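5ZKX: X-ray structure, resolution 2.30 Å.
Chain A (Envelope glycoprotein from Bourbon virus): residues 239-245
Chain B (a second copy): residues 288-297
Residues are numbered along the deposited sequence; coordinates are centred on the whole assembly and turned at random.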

# COMPACT_ATOMS: atom_id res chain seq x y z
N GLY A 239 14.49 14.56 0.78
CA GLY A 239 14.79 13.37 1.55
C GLY A 239 13.97 12.21 1.03
O GLY A 239 14.11 11.79 -0.12
N ASP A 240 13.08 11.69 1.88
CA ASP A 240 12.18 10.62 1.50
C ASP A 240 10.78 11.12 1.19
O ASP A 240 9.86 10.31 1.06
CB ASP A 240 12.14 9.55 2.59
CG ASP A 240 11.86 10.14 3.96
OD1 ASP A 240 11.70 11.37 4.07
OD2 ASP A 240 11.81 9.36 4.94
N ASN A 241 10.60 12.43 1.06
CA ASN A 241 9.33 13.04 0.70
C ASN A 241 9.33 13.37 -0.79
O ASN A 241 10.29 13.96 -1.30
CB ASN A 241 9.08 14.32 1.50
CG ASN A 241 8.70 14.05 2.94
OD1 ASN A 241 8.41 12.91 3.31
ND2 ASN A 241 8.71 15.09 3.76
N PHE A 242 8.24 13.02 -1.47
CA PHE A 242 8.09 13.29 -2.89
C PHE A 242 6.71 13.87 -3.13
O PHE A 242 5.71 13.30 -2.68
CB PHE A 242 8.29 12.02 -3.72
CG PHE A 242 9.61 11.36 -3.50
CD1 PHE A 242 9.81 10.53 -2.40
CD2 PHE A 242 10.66 11.58 -4.37
CE1 PHE A 242 11.03 9.93 -2.19
CE2 PHE A 242 11.88 10.97 -4.16
CZ PHE A 242 12.06 10.15 -3.07
N PHE A 243 6.65 15.00 -3.84
CA PHE A 243 5.42 15.76 -3.92
C PHE A 243 5.45 16.68 -5.12
O PHE A 243 6.52 17.10 -5.58
CB PHE A 243 5.20 16.58 -2.64
CG PHE A 243 6.36 17.46 -2.28
CD1 PHE A 243 7.44 16.95 -1.57
CD2 PHE A 243 6.38 18.79 -2.64
CE1 PHE A 243 8.51 17.75 -1.23
CE2 PHE A 243 7.45 19.60 -2.30
CZ PHE A 243 8.52 19.08 -1.60
N GLU A 244 4.26 16.99 -5.63
CA GLU A 244 4.08 17.95 -6.70
C GLU A 244 4.02 19.35 -6.10
O GLU A 244 3.10 19.66 -5.33
CB GLU A 244 2.81 17.63 -7.48
CG GLU A 244 2.75 18.16 -8.89
CD GLU A 244 1.53 17.65 -9.62
OE1 GLU A 244 1.35 16.42 -9.72
OE2 GLU A 244 0.72 18.49 -10.09
N PHE A 245 4.99 20.20 -6.45
CA PHE A 245 5.01 21.55 -5.91
C PHE A 245 3.98 22.42 -6.64
O PHE A 245 4.00 22.49 -7.87
CB PHE A 245 6.40 22.16 -6.03
CG PHE A 245 6.67 23.25 -5.03
CD1 PHE A 245 6.45 23.04 -3.68
CD2 PHE A 245 7.14 24.48 -5.44
CE1 PHE A 245 6.70 24.03 -2.76
CE2 PHE A 245 7.39 25.49 -4.52
CZ PHE A 245 7.17 25.26 -3.18
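Chain B (288-297) NNVIHSLVYE

Chain B crosses this part of chain A as a helix, residues 288-297 forming a segment of a longer one, with regular i to i-4 bonds such as B:Ser293 N to B:Asn289 O (2.8 Å) and B:Tyr296 N to B:His292 O (3.0 Å). Chain A meets it as an extended, weakly bonded strand from about A:Asn241 to A:Phe245. The N-to-C directions make an angle of 73°, so the strand runs steeply across the helix, and the axes approach to 6.8 Å. The nearest CA atoms, those of A:Phe242 and B:His292, are 5.3 Å apart.

The strand's alternation puts A:Phe242 toward the helix and its neighbours A:Asn241 and A:Phe243 away. With chi1 m (-57°) and chi2 82°, the A:Phe242 ring lies flat against B:Ser293, whose CB stands 3.4 Å from the ring centroid and only 9° off the normal, a CH-pi contact. A small residue suits this place because the ring packs almost directly on its CB. The serine takes chi1 p (72°), which lets OG donate to B:Val290 O at 2.7 Å, so its hydroxyl is satisfied within the helix. Farther along, B:Tyr296 CB lies 4.2 Å from A:Phe242 CD2 and extends the apolar contact.

B:Asn289 supplies the polar link. Its CB points sideways, but chi1 t (-160°) and chi2 48° bring the amide nearer chain A, where it reads two backbone groups at once: OD1 accepts from A:Phe242 N at 3.1 Å, and ND2 donates to A:Asp240 O, also at 3.1 Å. Asparagine fits because one short side chain carries both an acceptor and a donor, matching the backbone NH of A:Phe242 and the carbonyl of A:Asp240, in the loop just before the strand. The same OD1 lies 3.0 Å from A:Phe242 O, but both are acceptors and no hydrogen bond joins them.

B:His292 points toward the strand, its CB 3.3 Å from A:Phe242 O and 3.6 Å from A:Phe242 CB. With chi1 m (-80°) and chi2 -66°, its ring lies alongside the backbone, A:Phe243 CA standing over one face, 4.3 Å from the ring centroid. A flat ring can lie against an extended backbone in this way. Its CE1 comes 3.9 Å from A:Glu244 N and 4.1 Å from A:Glu244 CB, while the glutamate's OE2 is hydrogen-bonded elsewhere in the structure. B:Val290, B:Ile291 and B:Leu294 point away, their apolar side chains buried on other sides of the helix.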

# COMPACT_ATOMS: atom_id res chain seq x y z
N ASN B 288 0.81 6.86 -2.57
CA ASN B 288 0.88 8.07 -3.39
C ASN B 288 2.26 8.71 -3.33
O ASN B 288 2.68 9.36 -4.29
CB ASN B 288 -0.20 9.06 -2.96
CG ASN B 288 -1.53 8.82 -3.67
OD1 ASN B 288 -1.59 8.11 -4.66
ND2 ASN B 288 -2.59 9.42 -3.14
N ASN B 289 2.97 8.54 -2.21
CA ASN B 289 4.35 9.01 -2.13
C ASN B 289 5.27 8.20 -3.03
O ASN B 289 6.13 8.76 -3.72
CB ASN B 289 4.83 8.95 -0.68
CG ASN B 289 6.02 9.85 -0.41
OD1 ASN B 289 6.03 11.02 -0.78
ND2 ASN B 289 7.03 9.31 0.26
N VAL B 290 5.11 6.88 -3.05
CA VAL B 290 5.86 6.04 -3.97
C VAL B 290 5.55 6.43 -5.41
O VAL B 290 6.44 6.43 -6.28
CB VAL B 290 5.56 4.55 -3.71
CG1 VAL B 290 6.10 3.67 -4.83
CG2 VAL B 290 6.15 4.12 -2.37
N ILE B 291 4.30 6.78 -5.69
CA ILE B 291 3.91 7.24 -7.02
C ILE B 291 4.68 8.51 -7.37
O ILE B 291 5.21 8.65 -8.48
CB ILE B 291 2.39 7.46 -7.09
CG1 ILE B 291 1.67 6.12 -7.17
CG2 ILE B 291 2.03 8.35 -8.27
CD1 ILE B 291 0.17 6.25 -7.22
N HIS B 292 4.74 9.45 -6.43
CA HIS B 292 5.44 10.71 -6.68
C HIS B 292 6.94 10.49 -6.84
O HIS B 292 7.59 11.16 -7.64
CB HIS B 292 5.16 11.69 -5.55
CG HIS B 292 3.83 12.38 -5.67
ND1 HIS B 292 3.53 13.25 -6.69
CD2 HIS B 292 2.72 12.31 -4.89
CE1 HIS B 292 2.30 13.69 -6.54
NE2 HIS B 292 1.79 13.14 -5.46
N SER B 293 7.51 9.56 -6.06
CA SER B 293 8.91 9.22 -6.24
C SER B 293 9.16 8.58 -7.60
O SER B 293 10.24 8.75 -8.17
CB SER B 293 9.38 8.30 -5.11
OG SER B 293 8.85 6.99 -5.24
N LEU B 294 8.18 7.85 -8.13
CA LEU B 294 8.33 7.26 -9.45
C LEU B 294 8.29 8.33 -10.54
O LEU B 294 9.06 8.28 -11.50
CB LEU B 294 7.26 6.21 -9.69
CG LEU B 294 7.39 5.44 -11.01
CD1 LEU B 294 8.83 5.00 -11.22
CD2 LEU B 294 6.45 4.24 -11.04
N VAL B 295 7.38 9.30 -10.40
CA VAL B 295 7.33 10.41 -11.35
C VAL B 295 8.65 11.18 -11.33
O VAL B 295 9.18 11.54 -12.39
CB VAL B 295 6.13 11.32 -11.04
CG1 VAL B 295 6.14 12.55 -11.94
CG2 VAL B 295 4.82 10.55 -11.21
N TYR B 296 9.19 11.42 -10.14
CA TYR B 296 10.47 12.12 -10.02
C TYR B 296 11.59 11.35 -10.71
O TYR B 296 12.45 11.95 -11.37
CB TYR B 296 10.79 12.34 -8.54
CG TYR B 296 12.02 13.17 -8.27
CD1 TYR B 296 13.25 12.58 -8.02
CD2 TYR B 296 11.95 14.56 -8.24
CE1 TYR B 296 14.38 13.34 -7.76
CE2 TYR B 296 13.07 15.33 -7.98
CZ TYR B 296 14.28 14.71 -7.74
OH TYR B 296 15.40 15.47 -7.49
N GLU B 297 11.60 10.03 -10.57
CA GLU B 297 12.63 9.22 -11.23
C GLU B 297 12.39 9.12 -12.72
O GLU B 297 13.35 9.03 -13.50
CB GLU B 297 12.67 7.83 -10.61
CG GLU B 297 13.38 7.78 -9.27
CD GLU B 297 14.85 8.10 -9.39
OE1 GLU B 297 15.60 7.24 -9.90
OE2 GLU B 297 15.26 9.20 -8.97